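Local atomic coordinates of alpha-1,2-mannosidase (Bacteroides thetaiotaomicron, PDB entry 2WW2), a protein that hydrolyses alpha-mannosides with inversion of anomeric configuration, as a calcium-dependent family 92 glycoside hydrolase of a human gut symbiont. Residues A[580-585]-A[632-637]; A[454-459]-A[526-531]; A[203-208]-A[216-221]; A[500-505]-A[511-516]. One frame throughout, in Å; residues are numbered along the deposited sequence.

Contact 1: residues A[580-585]-A[632-637]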
loop_
_atom_site.group_PDB
_atom_site.type_symbol
_atom_site.label_atom_id
_atom_site.label_comp_id
_atom_site.label_asym_id
_atom_site.label_seq_id
_atom_site.Cartn_x
_atom_site.Cartn_y
_atom_site.Cartn_z
ATOM N N TYR A 580 6.052 10.794 -1.048
ATOM C CA TYR A 580 6.757 11.943 -0.465
ATOM C C TYR A 580 6.506 12.008 1.038
ATOM O O TYR A 580 5.375 12.216 1.472
ATOM C CB TYR A 580 6.354 13.264 -1.132
ATOM C CG TYR A 580 6.983 14.474 -0.462
ATOM C CD1 TYR A 580 8.351 14.505 -0.177
ATOM C CD2 TYR A 580 6.209 15.579 -0.105
ATOM C CE1 TYR A 580 8.941 15.621 0.449
ATOM C CE2 TYR A 580 6.779 16.684 0.514
ATOM C CZ TYR A 580 8.140 16.702 0.790
ATOM O OH TYR A 580 8.694 17.795 1.410
ATOM N N ALA A 581 7.548 11.817 1.836
ATOM C CA ALA A 581 7.361 11.817 3.279
ATOM C C ALA A 581 7.627 13.212 3.824
ATOM O O ALA A 581 8.658 13.463 4.442
ATOM C CB ALA A 581 8.280 10.792 3.943
ATOM N N HIS A 582 6.700 14.127 3.578
ATOM C CA HIS A 582 6.903 15.505 4.007
ATOM C C HIS A 582 7.173 15.554 5.518
ATOM O O HIS A 582 6.402 15.042 6.320
ATOM C CB HIS A 582 5.713 16.394 3.643
ATOM C CG HIS A 582 5.932 17.837 3.985
ATOM N ND1 HIS A 582 6.922 18.594 3.391
ATOM C CD2 HIS A 582 5.314 18.655 4.877
ATOM C CE1 HIS A 582 6.894 19.820 3.886
ATOM N NE2 HIS A 582 5.926 19.883 4.790
ATOM N N GLY A 583 8.285 16.162 5.893
ATOM C CA GLY A 583 8.677 16.210 7.289
ATOM C C GLY A 583 9.860 15.304 7.568
ATOM O O GLY A 583 10.620 15.544 8.509
ATOM N N ASN A 584 10.014 14.255 6.767
ATOM C CA ASN A 584 11.138 13.356 6.967
ATOM C C ASN A 584 12.431 14.129 6.714
ATOM O O ASN A 584 12.626 14.721 5.646
ATOM C CB ASN A 584 11.010 12.101 6.105
ATOM C CG ASN A 584 12.027 11.017 6.481
ATOM O OD1 ASN A 584 11.673 9.943 6.992
ATOM N ND2 ASN A 584 13.288 11.291 6.208
ATOM N N GLN A 585 13.290 14.156 7.723
ATOM C CA GLN A 585 14.411 15.103 7.761
ATOM C C GLN A 585 15.307 15.122 6.512
ATOM O O GLN A 585 15.530 16.188 5.931
ATOM C CB GLN A 585 15.227 14.913 9.056
ATOM C CG GLN A 585 14.558 15.498 10.325
ATOM C CD GLN A 585 13.414 14.631 10.872
ATOM O OE1 GLN A 585 13.141 13.542 10.374
ATOM N NE2 GLN A 585 12.753 15.119 11.903
ATOM N N SER A 632 7.823 23.511 11.107
ATOM C CA SER A 632 7.398 24.904 11.370
ATOM C C SER A 632 8.277 25.955 10.647
ATOM O O SER A 632 7.770 26.822 9.956
ATOM C CB SER A 632 7.324 25.183 12.881
ATOM O OG SER A 632 8.631 25.188 13.476
ATOM N N ALA A 633 9.593 25.849 10.769
ATOM C CA ALA A 633 10.490 26.806 10.112
ATOM C C ALA A 633 10.513 26.599 8.595
ATOM O O ALA A 633 10.673 27.558 7.814
ATOM C CB ALA A 633 11.904 26.666 10.685
ATOM N N TRP A 634 10.347 25.344 8.185
ATOM C CA TRP A 634 10.249 25.011 6.772
ATOM C C TRP A 634 9.069 25.784 6.163
ATOM O O TRP A 634 9.161 26.368 5.076
ATOM C CB TRP A 634 10.046 23.498 6.602
ATOM C CG TRP A 634 10.040 23.031 5.173
ATOM C CD1 TRP A 634 11.090 22.481 4.487
ATOM C CD2 TRP A 634 8.937 23.067 4.257
ATOM N NE1 TRP A 634 10.704 22.173 3.202
ATOM C CE2 TRP A 634 9.388 22.517 3.039
ATOM C CE3 TRP A 634 7.604 23.489 4.357
ATOM C CZ2 TRP A 634 8.557 22.392 1.920
ATOM C CZ3 TRP A 634 6.792 23.379 3.239
ATOM C CH2 TRP A 634 7.263 22.829 2.045
ATOM N N TYR A 635 7.966 25.822 6.889
ATOM C CA TYR A 635 6.786 26.521 6.365
ATOM C C TYR A 635 7.029 28.034 6.323
ATOM O O TYR A 635 6.665 28.705 5.353
ATOM C CB TYR A 635 5.555 26.190 7.202
ATOM C CG TYR A 635 4.261 26.794 6.660
ATOM C CD1 TYR A 635 3.400 26.046 5.842
ATOM C CD2 TYR A 635 3.908 28.096 6.957
ATOM C CE1 TYR A 635 2.218 26.596 5.338
ATOM C CE2 TYR A 635 2.718 28.657 6.446
ATOM C CZ TYR A 635 1.895 27.901 5.648
ATOM O OH TYR A 635 0.731 28.434 5.175
ATOM N N VAL A 636 7.650 28.578 7.365
ATOM C CA VAL A 636 7.916 30.028 7.395
ATOM C C VAL A 636 8.802 30.446 6.226
ATOM O O VAL A 636 8.458 31.341 5.461
ATOM C CB VAL A 636 8.524 30.468 8.750
ATOM C CG1 VAL A 636 8.976 31.925 8.688
ATOM C CG2 VAL A 636 7.479 30.297 9.854
ATOM N N PHE A 637 9.946 29.802 6.092
ATOM C CA PHE A 637 10.810 30.074 4.949
ATOM C C PHE A 637 10.044 29.903 3.630
ATOM O O PHE A 637 10.041 30.797 2.794
ATOM C CB PHE A 637 12.009 29.128 4.968
ATOM C CG PHE A 637 13.214 29.693 5.668
ATOM C CD1 PHE A 637 13.857 30.820 5.164
ATOM C CD2 PHE A 637 13.709 29.093 6.823
ATOM C CE1 PHE A 637 14.979 31.352 5.814
ATOM C CE2 PHE A 637 14.817 29.615 7.483
ATOM C CZ PHE A 637 15.466 30.729 6.966
#
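His-582 and Trp-634 meet between a loop and a helix. The 580-585 segment has no regular helix or strand, and a type II beta turn runs from Ala-581 to Asn-584, closed by Asn-584 N to Ala-581 O at 2.8 Å. Gly-583 takes the third place of the turn with positive phi. The 632-637 segment is the start of helix 632-640.

The two side chains reach toward each other from the two segments. Trp-634 has CG anti to its backbone N (chi1 -175°), which sends the indole out from the helix to the loop. His-582 CE1 then stands over one face of its six-membered ring, 3.5 Å from Trp-634 CH2. The planes are 73° apart, so the pair is T-shaped, with the imidazole as the edge. Such a loop-to-helix stack is part of the helical interior of the family 92 catalytic domain, where helix 600-613 also packs on both side chains through Val-610.

Both imidazole nitrogens are engaged. His-582 ND1 and Tyr-580 OH share a nearly straight hydrogen bond of 2.8 Å (176°), and NE2 bonds to Tyr-615 OH. These two bonds fix the rotation of the ring. Trp-634 NE1 is bonded to Gln-588 O.

Contact 2: residues A[454-459]-A[526-531]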
loop_
_atom_site.group_PDB
_atom_site.type_symbol
_atom_site.label_atom_id
_atom_site.label_comp_id
_atom_site.label_asym_id
_atom_site.label_seq_id
_atom_site.Cartn_x
_atom_site.Cartn_y
_atom_site.Cartn_z
ATOM N N ALA A 454 28.905 17.532 7.985
ATOM C CA ALA A 454 29.566 18.254 9.066
ATOM C C ALA A 454 31.030 18.487 8.696
ATOM O O ALA A 454 31.601 19.530 9.001
ATOM C CB ALA A 454 29.476 17.467 10.393
ATOM N N ASP A 455 31.641 17.510 8.043
ATOM C CA ASP A 455 33.028 17.676 7.647
ATOM C C ASP A 455 33.165 18.774 6.584
ATOM O O ASP A 455 34.130 19.549 6.594
ATOM C CB ASP A 455 33.608 16.342 7.161
ATOM C CG ASP A 455 33.792 15.351 8.294
ATOM O OD1 ASP A 455 33.961 15.810 9.459
ATOM O OD2 ASP A 455 33.789 14.121 8.034
ATOM N N TRP A 456 32.215 18.834 5.656
ATOM C CA TRP A 456 32.188 19.956 4.705
ATOM C C TRP A 456 32.084 21.291 5.478
ATOM O O TRP A 456 32.809 22.251 5.179
ATOM C CB TRP A 456 31.051 19.773 3.679
ATOM C CG TRP A 456 30.843 20.969 2.808
ATOM C CD1 TRP A 456 31.451 21.238 1.609
ATOM C CD2 TRP A 456 29.976 22.072 3.076
ATOM N NE1 TRP A 456 31.011 22.450 1.113
ATOM C CE2 TRP A 456 30.097 22.975 1.993
ATOM C CE3 TRP A 456 29.091 22.374 4.115
ATOM C CZ2 TRP A 456 29.380 24.167 1.932
ATOM C CZ3 TRP A 456 28.374 23.556 4.053
ATOM C CH2 TRP A 456 28.532 24.446 2.972
ATOM N N CYS A 457 31.219 21.362 6.494
ATOM C CA CYS A 457 31.113 22.616 7.281
ATOM C C CYS A 457 32.454 22.989 7.921
ATOM O O CYS A 457 32.845 24.156 7.928
ATOM C CB CYS A 457 30.072 22.507 8.400
ATOM S SG CYS A 457 28.393 22.405 7.821
ATOM N N ILE A 458 33.148 22.000 8.481
ATOM C CA ILE A 458 34.429 22.280 9.137
ATOM C C ILE A 458 35.466 22.736 8.121
ATOM O O ILE A 458 36.269 23.641 8.404
ATOM C CB ILE A 458 34.949 21.068 9.951
ATOM C CG1 ILE A 458 34.013 20.830 11.144
ATOM C CG2 ILE A 458 36.412 21.300 10.419
ATOM C CD1 ILE A 458 34.251 19.458 11.847
ATOM N N ALA A 459 35.443 22.132 6.934
ATOM C CA ALA A 459 36.376 22.555 5.881
ATOM C C ALA A 459 36.119 24.025 5.516
ATOM O O ALA A 459 37.053 24.826 5.363
ATOM C CB ALA A 459 36.234 21.676 4.650
ATOM N N VAL A 526 22.326 14.970 0.690
ATOM C CA VAL A 526 23.595 15.500 0.196
ATOM C C VAL A 526 23.371 16.972 -0.154
ATOM O O VAL A 526 23.478 17.374 -1.305
ATOM C CB VAL A 526 24.091 14.720 -1.049
ATOM C CG1 VAL A 526 25.555 15.085 -1.389
ATOM C CG2 VAL A 526 23.978 13.209 -0.805
ATOM N N PHE A 527 23.049 17.781 0.834
ATOM C CA PHE A 527 22.694 19.157 0.519
ATOM C C PHE A 527 23.888 20.080 0.291
ATOM O O PHE A 527 23.713 21.168 -0.217
ATOM C CB PHE A 527 21.715 19.744 1.542
ATOM C CG PHE A 527 21.707 19.026 2.847
ATOM C CD1 PHE A 527 22.575 19.408 3.858
ATOM C CD2 PHE A 527 20.837 17.976 3.063
ATOM C CE1 PHE A 527 22.572 18.746 5.066
ATOM C CE2 PHE A 527 20.829 17.295 4.293
ATOM C CZ PHE A 527 21.701 17.694 5.284
ATOM N N HIS A 528 25.087 19.639 0.659
ATOM C CA HIS A 528 26.299 20.384 0.317
ATOM C C HIS A 528 26.789 20.071 -1.105
ATOM O O HIS A 528 27.732 20.709 -1.609
ATOM C CB HIS A 528 27.408 20.128 1.348
ATOM C CG HIS A 528 27.854 18.699 1.427
ATOM N ND1 HIS A 528 27.038 17.682 1.880
ATOM C CD2 HIS A 528 29.049 18.124 1.139
ATOM C CE1 HIS A 528 27.704 16.540 1.853
ATOM N NE2 HIS A 528 28.927 16.778 1.398
ATOM N N ASP A 529 26.147 19.113 -1.775
ATOM C CA ASP A 529 26.608 18.726 -3.114
ATOM C C ASP A 529 25.511 18.133 -4.021
ATOM O O ASP A 529 25.635 17.011 -4.495
ATOM C CB ASP A 529 27.775 17.733 -2.988
ATOM C CG ASP A 529 28.660 17.705 -4.225
ATOM O OD1 ASP A 529 28.403 18.485 -5.180
ATOM O OD2 ASP A 529 29.628 16.907 -4.240
ATOM N N PRO A 530 24.430 18.888 -4.270
ATOM C CA PRO A 530 23.414 18.359 -5.178
ATOM C C PRO A 530 23.993 17.964 -6.550
ATOM O O PRO A 530 23.553 16.978 -7.131
ATOM C CB PRO A 530 22.430 19.523 -5.316
ATOM C CG PRO A 530 22.561 20.274 -4.005
ATOM C CD PRO A 530 24.053 20.189 -3.699
ATOM N N GLU A 531 24.962 18.728 -7.067
ATOM C CA GLU A 531 25.537 18.397 -8.366
ATOM C C GLU A 531 26.265 17.053 -8.290
ATOM O O GLU A 531 26.160 16.228 -9.201
ATOM C CB GLU A 531 26.478 19.512 -8.856
ATOM C CG GLU A 531 27.120 19.257 -10.219
ATOM C CD GLU A 531 26.108 19.185 -11.372
ATOM O OE1 GLU A 531 25.005 19.780 -11.280
ATOM O OE2 GLU A 531 26.436 18.536 -12.387
#
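Trp-456 and His-528 join helix 444-465 to the turn that leads into helix 530-537, both within the family 92 catalytic domain. The two residues account for the surface buried between the segments, and both are themselves buried. Their CA atoms are 7.4 Å apart.

The side chains run past each other, each heading the opposite way. His-528 CB sits over one face of the indole, 3.8 Å from the centroid of the five-membered ring and 17° off its normal. This is a CH-pi contact. The indole atom nearest His-528 CB is Trp-456 CD2, at 3.7 Å. The ring planes are inclined at 41°, an oblique pair.

His-528 has CG between its backbone N and carbonyl carbon (chi1 62°), and this brings the imidazole back past the root of the tryptophan. Both rings have a nitrogen bonded outside the pair: Trp-456 NE1 to Tyr-733 OH, and His-528 NE2 to Ala-478 O. Carbon atoms make the contact between them.

A type I beta turn from Val-526 to Asp-529 carries the histidine. Asp-529 is the N-cap of the following helix, and its OD1 accepts from Gly-532 N. Beside the indole, the imidazole carbon His-528 CD2 lies 3.6 Å from Trp-456 CB.

Contact 3: residues A[203-208]-A[216-221]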
loop_
_atom_site.group_PDB
_atom_site.type_symbol
_atom_site.label_atom_id
_atom_site.label_comp_id
_atom_site.label_asym_id
_atom_site.label_seq_id
_atom_site.Cartn_x
_atom_site.Cartn_y
_atom_site.Cartn_z
ATOM N N LEU A 203 -2.055 13.100 53.890
ATOM C CA LEU A 203 -2.366 14.523 53.908
ATOM C C LEU A 203 -2.270 15.043 55.350
ATOM O O LEU A 203 -2.965 14.560 56.235
ATOM C CB LEU A 203 -3.774 14.757 53.354
ATOM C CG LEU A 203 -4.388 16.151 53.455
ATOM C CD1 LEU A 203 -3.459 17.235 52.873
ATOM C CD2 LEU A 203 -5.724 16.152 52.749
ATOM N N LEU A 204 -1.406 16.023 55.577
ATOM C CA LEU A 204 -1.170 16.525 56.936
ATOM C C LEU A 204 -1.654 17.961 57.088
ATOM O O LEU A 204 -0.965 18.900 56.688
ATOM C CB LEU A 204 0.315 16.446 57.250
ATOM C CG LEU A 204 0.898 15.031 57.105
ATOM C CD1 LEU A 204 2.358 15.032 56.638
ATOM C CD2 LEU A 204 0.711 14.269 58.401
ATOM N N HIS A 205 -2.831 18.142 57.674
ATOM C CA HIS A 205 -3.375 19.496 57.852
ATOM C C HIS A 205 -2.536 20.359 58.812
ATOM O O HIS A 205 -1.974 19.848 59.776
ATOM C CB HIS A 205 -4.833 19.408 58.295
ATOM C CG HIS A 205 -5.689 18.619 57.351
ATOM N ND1 HIS A 205 -6.223 19.161 56.199
ATOM C CD2 HIS A 205 -6.073 17.319 57.368
ATOM C CE1 HIS A 205 -6.921 18.240 55.561
ATOM N NE2 HIS A 205 -6.838 17.109 56.242
ATOM N N HIS A 206 -2.446 21.660 58.530
ATOM C CA HIS A 206 -1.686 22.613 59.362
ATOM C C HIS A 206 -0.171 22.504 59.209
ATOM O O HIS A 206 0.560 23.374 59.669
ATOM C CB HIS A 206 -2.039 22.488 60.857
ATOM C CG HIS A 206 -3.455 22.842 61.173
ATOM N ND1 HIS A 206 -4.450 21.894 61.265
ATOM C CD2 HIS A 206 -4.047 24.037 61.415
ATOM C CE1 HIS A 206 -5.595 22.487 61.555
ATOM N NE2 HIS A 206 -5.377 23.786 61.653
ATOM N N GLN A 207 0.314 21.446 58.571
ATOM C CA GLN A 207 1.754 21.348 58.377
ATOM C C GLN A 207 2.190 22.267 57.241
ATOM O O GLN A 207 1.459 22.447 56.267
ATOM C CB GLN A 207 2.169 19.919 58.090
ATOM C CG GLN A 207 1.925 19.023 59.262
ATOM C CD GLN A 207 2.964 17.937 59.368
ATOM O OE1 GLN A 207 2.698 16.850 59.897
ATOM N NE2 GLN A 207 4.162 18.221 58.874
ATOM N N THR A 208 3.378 22.844 57.366
ATOM C CA THR A 208 3.809 23.855 56.422
ATOM C C THR A 208 5.158 23.506 55.778
ATOM O O THR A 208 5.684 24.280 54.966
ATOM C CB THR A 208 3.934 25.225 57.120
ATOM O OG1 THR A 208 4.756 25.070 58.279
ATOM C CG2 THR A 208 2.577 25.734 57.579
ATOM N N CYS A 216 3.064 17.588 47.719
ATOM C CA CYS A 216 2.093 18.597 47.327
ATOM C C CYS A 216 1.727 19.432 48.554
ATOM O O CYS A 216 2.018 19.060 49.708
ATOM C CB CYS A 216 0.821 17.940 46.756
ATOM S SG CYS A 216 1.091 16.852 45.291
ATOM N N ALA A 217 1.087 20.567 48.315
ATOM C CA ALA A 217 0.615 21.401 49.419
ATOM C C ALA A 217 -0.696 21.973 48.974
ATOM O O ALA A 217 -0.921 22.153 47.764
ATOM C CB ALA A 217 1.593 22.521 49.711
ATOM N N TYR A 218 -1.569 22.246 49.928
ATOM C CA TYR A 218 -2.808 22.939 49.592
ATOM C C TYR A 218 -2.953 24.197 50.415
ATOM O O TYR A 218 -2.445 24.292 51.528
ATOM C CB TYR A 218 -4.037 22.030 49.767
ATOM C CG TYR A 218 -4.558 21.938 51.185
ATOM C CD1 TYR A 218 -5.429 22.914 51.691
ATOM C CD2 TYR A 218 -4.184 20.889 52.019
ATOM C CE1 TYR A 218 -5.916 22.833 52.979
ATOM C CE2 TYR A 218 -4.664 20.813 53.321
ATOM C CZ TYR A 218 -5.534 21.787 53.781
ATOM O OH TYR A 218 -6.017 21.721 55.063
ATOM N N LEU A 219 -3.660 25.158 49.835
ATOM C CA LEU A 219 -4.019 26.394 50.474
ATOM C C LEU A 219 -5.507 26.555 50.250
ATOM O O LEU A 219 -5.993 26.269 49.156
ATOM C CB LEU A 219 -3.289 27.554 49.797
ATOM C CG LEU A 219 -1.770 27.445 49.930
ATOM C CD1 LEU A 219 -1.181 26.822 48.664
ATOM C CD2 LEU A 219 -1.194 28.808 50.183
ATOM N N LYS A 220 -6.226 26.970 51.294
ATOM C CA LYS A 220 -7.658 27.204 51.201
ATOM C C LYS A 220 -7.938 28.698 51.376
ATOM O O LYS A 220 -7.333 29.345 52.238
ATOM C CB LYS A 220 -8.378 26.398 52.289
ATOM C CG LYS A 220 -9.898 26.422 52.211
ATOM C CD LYS A 220 -10.461 25.543 53.340
ATOM C CE LYS A 220 -11.886 25.099 53.073
ATOM N NZ LYS A 220 -12.834 26.245 53.130
ATOM N N PHE A 221 -8.853 29.246 50.572
ATOM C CA PHE A 221 -9.118 30.685 50.588
ATOM C C PHE A 221 -10.559 31.030 50.938
ATOM O O PHE A 221 -11.408 30.152 51.069
ATOM C CB PHE A 221 -8.731 31.329 49.243
ATOM C CG PHE A 221 -7.291 31.118 48.884
ATOM C CD1 PHE A 221 -6.313 31.986 49.349
ATOM C CD2 PHE A 221 -6.906 30.011 48.139
ATOM C CE1 PHE A 221 -4.975 31.771 49.040
ATOM C CE2 PHE A 221 -5.583 29.785 47.830
ATOM C CZ PHE A 221 -4.610 30.658 48.269
#
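Tyr-218 is touched at its rim by two side chains of the 203-208 segment. Its hydroxyl and His-205 ND1 form a hydrogen bond of 2.8 Å, nearly straight at 170°; either partner could be the donor. The oxygen lies in the imidazole plane, at the edge of that ring. The two rings meet rim to rim, with planes at 70° and neither over the face of the other. Leu-203 makes the apolar half of the contact. Its CD1 methyl comes to the edge of the phenol ring, 3.8 Å from Tyr-218 CE2.

Both side chains cross the tyrosine at about a right angle. The CB of Tyr-218 is directed toward the 203-208 segment. The CA atoms of His-205 and Tyr-218 are 9.0 Å apart, so the long phenol bridges most of the distance. His-205 has CG anti to its carbonyl carbon (chi1 -56°), which turns the imidazole back to the hydroxyl. Leu-203 and His-205 alternate with Leu-204, whose CB points away from the 216-221 segment.

Farther out, Leu-89 and Met-91 pack on Tyr-218 from a loop. The histidine end is exposed, whereas Tyr-218 is buried. His-205 and His-206 are the two middle residues of a type II beta turn from Leu-204 to Gln-207, His-206 with positive phi.

Strands 203-205 and 216-221 do not pair with each other here. Strand 194-198 pairs antiparallel with both, and 216-221 also pairs with 143-148. The tyrosine thus reaches across between two partners of one strand, within the antiparallel beta architecture of the family 92 N-terminal domain.

Contact 4: residues A[500-505]-A[511-516]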
loop_
_atom_site.group_PDB
_atom_site.type_symbol
_atom_site.label_atom_id
_atom_site.label_comp_id
_atom_site.label_asym_id
_atom_site.label_seq_id
_atom_site.Cartn_x
_atom_site.Cartn_y
_atom_site.Cartn_z
ATOM N N ASN A 500 31.832 -5.302 2.364
ATOM C CA ASN A 500 30.758 -6.086 1.765
ATOM C C ASN A 500 29.426 -5.345 1.851
ATOM O O ASN A 500 29.007 -4.978 2.946
ATOM C CB ASN A 500 30.600 -7.420 2.510
ATOM C CG ASN A 500 31.885 -8.255 2.523
ATOM O OD1 ASN A 500 32.321 -8.736 3.575
ATOM N ND2 ASN A 500 32.488 -8.422 1.367
ATOM N N TRP A 501 28.748 -5.147 0.724
ATOM C CA TRP A 501 27.393 -4.570 0.764
ATOM C C TRP A 501 26.432 -5.489 1.529
ATOM O O TRP A 501 26.490 -6.720 1.408
ATOM C CB TRP A 501 26.826 -4.376 -0.639
ATOM C CG TRP A 501 27.483 -3.350 -1.523
ATOM C CD1 TRP A 501 28.214 -3.593 -2.649
ATOM C CD2 TRP A 501 27.402 -1.916 -1.399
ATOM N NE1 TRP A 501 28.610 -2.406 -3.221
ATOM C CE2 TRP A 501 28.127 -1.363 -2.476
ATOM C CE3 TRP A 501 26.800 -1.052 -0.479
ATOM C CZ2 TRP A 501 28.265 0.017 -2.658
ATOM C CZ3 TRP A 501 26.941 0.319 -0.662
ATOM C CH2 TRP A 501 27.669 0.837 -1.743
ATOM N N ARG A 502 25.534 -4.905 2.307
ATOM C CA ARG A 502 24.521 -5.704 2.993
ATOM C C ARG A 502 23.674 -6.463 1.961
ATOM O O ARG A 502 23.389 -5.944 0.880
ATOM C CB ARG A 502 23.645 -4.812 3.885
ATOM C CG ARG A 502 22.570 -5.577 4.634
ATOM C CD ARG A 502 21.981 -4.823 5.817
ATOM N NE ARG A 502 20.967 -3.864 5.423
ATOM C CZ ARG A 502 19.867 -3.577 6.125
ATOM N NH1 ARG A 502 19.605 -4.191 7.271
ATOM N NH2 ARG A 502 19.019 -2.669 5.668
ATOM N N ASP A 503 23.311 -7.703 2.281
ATOM C CA ASP A 503 22.533 -8.551 1.377
ATOM C C ASP A 503 21.165 -7.944 1.077
ATOM O O ASP A 503 20.624 -7.191 1.888
ATOM C CB ASP A 503 22.271 -9.916 2.036
ATOM C CG ASP A 503 23.535 -10.748 2.220
ATOM O OD1 ASP A 503 24.559 -10.474 1.555
ATOM O OD2 ASP A 503 23.490 -11.706 3.026
ATOM N N ARG A 504 20.600 -8.313 -0.066
ATOM C CA ARG A 504 19.174 -8.088 -0.370
ATOM C C ARG A 504 18.767 -6.628 -0.317
ATOM O O ARG A 504 17.977 -6.211 0.537
ATOM C CB ARG A 504 18.255 -8.933 0.526
ATOM C CG ARG A 504 18.420 -10.437 0.364
ATOM C CD ARG A 504 17.934 -10.958 -1.002
ATOM N NE ARG A 504 16.513 -11.319 -1.002
ATOM C CZ ARG A 504 16.043 -12.508 -0.622
ATOM N NH1 ARG A 504 16.877 -13.446 -0.186
ATOM N NH2 ARG A 504 14.740 -12.763 -0.663
ATOM N N PHE A 505 19.303 -5.860 -1.256
ATOM C CA PHE A 505 19.005 -4.448 -1.326
ATOM C C PHE A 505 17.503 -4.204 -1.335
ATOM O O PHE A 505 16.771 -4.878 -2.034
ATOM C CB PHE A 505 19.623 -3.785 -2.562
ATOM C CG PHE A 505 19.172 -2.361 -2.719
ATOM C CD1 PHE A 505 19.787 -1.349 -1.994
ATOM C CD2 PHE A 505 18.073 -2.049 -3.505
ATOM C CE1 PHE A 505 19.338 -0.035 -2.088
ATOM C CE2 PHE A 505 17.618 -0.738 -3.600
ATOM C CZ PHE A 505 18.251 0.267 -2.894
ATOM N N GLY A 511 15.144 1.411 9.100
ATOM C CA GLY A 511 15.919 0.943 10.240
ATOM C C GLY A 511 17.278 0.476 9.790
ATOM O O GLY A 511 17.718 0.843 8.714
ATOM N N GLY A 512 17.930 -0.340 10.613
ATOM C CA GLY A 512 19.245 -0.876 10.291
ATOM C C GLY A 512 20.262 0.250 10.172
ATOM O O GLY A 512 20.505 0.984 11.136
ATOM N N PRO A 513 20.855 0.406 8.985
ATOM C CA PRO A 513 21.841 1.465 8.737
ATOM C C PRO A 513 21.194 2.841 8.577
ATOM O O PRO A 513 21.905 3.845 8.453
ATOM C CB PRO A 513 22.446 1.057 7.397
ATOM C CG PRO A 513 21.291 0.379 6.687
ATOM C CD PRO A 513 20.637 -0.436 7.790
ATOM N N PHE A 514 19.861 2.888 8.567
ATOM C CA PHE A 514 19.168 4.155 8.424
ATOM C C PHE A 514 18.494 4.572 9.715
ATOM O O PHE A 514 18.248 3.744 10.591
ATOM C CB PHE A 514 18.156 4.116 7.272
ATOM C CG PHE A 514 18.781 3.843 5.938
ATOM C CD1 PHE A 514 19.555 4.809 5.305
ATOM C CD2 PHE A 514 18.630 2.605 5.329
ATOM C CE1 PHE A 514 20.163 4.538 4.069
ATOM C CE2 PHE A 514 19.233 2.340 4.086
ATOM C CZ PHE A 514 19.989 3.301 3.469
ATOM N N THR A 515 18.191 5.866 9.797
ATOM C CA THR A 515 17.601 6.510 10.958
ATOM C C THR A 515 16.266 7.105 10.543
ATOM O O THR A 515 16.224 7.964 9.680
ATOM C CB THR A 515 18.523 7.684 11.407
ATOM O OG1 THR A 515 19.701 7.165 12.027
ATOM C CG2 THR A 515 17.830 8.617 12.366
ATOM N N GLU A 516 15.171 6.637 11.129
ATOM C CA GLU A 516 13.874 7.282 10.900
ATOM C C GLU A 516 13.475 7.342 9.427
ATOM O O GLU A 516 12.825 8.288 8.991
ATOM C CB GLU A 516 13.920 8.706 11.446
ATOM C CG GLU A 516 14.177 8.748 12.939
ATOM C CD GLU A 516 12.898 8.734 13.709
ATOM O OE1 GLU A 516 12.243 9.800 13.748
ATOM O OE2 GLU A 516 12.549 7.662 14.253
HETATM O O HOH W 1 17.261 -0.715 6.183
#
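Arg-502 lays one face of its guanidinium over Pro-513 CD. That carbon stands 3.4 Å from the guanidinium plane, away from the centre of the group, and Pro-513 CD is 3.5 Å from Arg-502 NH2. Pro-513 CG is a little farther from the same nitrogen, at 3.9 Å. The two side chains approach head on. The arginine chain is extended through chi2 and bends at chi3 (81°), which turns the flat group onto the proline.

Both segments belong to one long irregular loop of the catalytic domain, between strand 491-492 and helix 519-522. A type II' beta turn from Gly-511 to Phe-514 presents the proline, with Gly-512 at positive phi just before it. Phe-514 N to Gly-511 O, at 3.0 Å, closes this turn.

No direct hydrogen bond joins the segments. A water bridges them instead: it accepts a weak bond of 2.7 Å from Arg-502 NH2 and lies 3.0 Å from Gly-511 O. It also lies in the plane of the Phe-514 ring, at its edge. Pro-513 packs on Thr-445 of helix 444-465 and on Thr-494. Arg-504 of a neighbouring subunit also packs on Arg-502.

Overall arrangement
From the N terminus, contact 3 comes first. It closes a short loop of seven residues in the beta-rich N-terminal domain and lies far from the rest, with its centre 48 Å or more from the other three. The remaining contacts belong to the catalytic domain. Contact 2 spans 66 residues, from helix 444-465 to the turn before helix 530-537. Contact 4 is nested inside that loop and folds a small part of it back on itself. Contact 1 follows in series and ties the loop after helix 565-577 to helix 632-640. Contacts 1 and 4 touch through Asn-584 and Glu-516, although their centres are 25 Å apart. No loops cross.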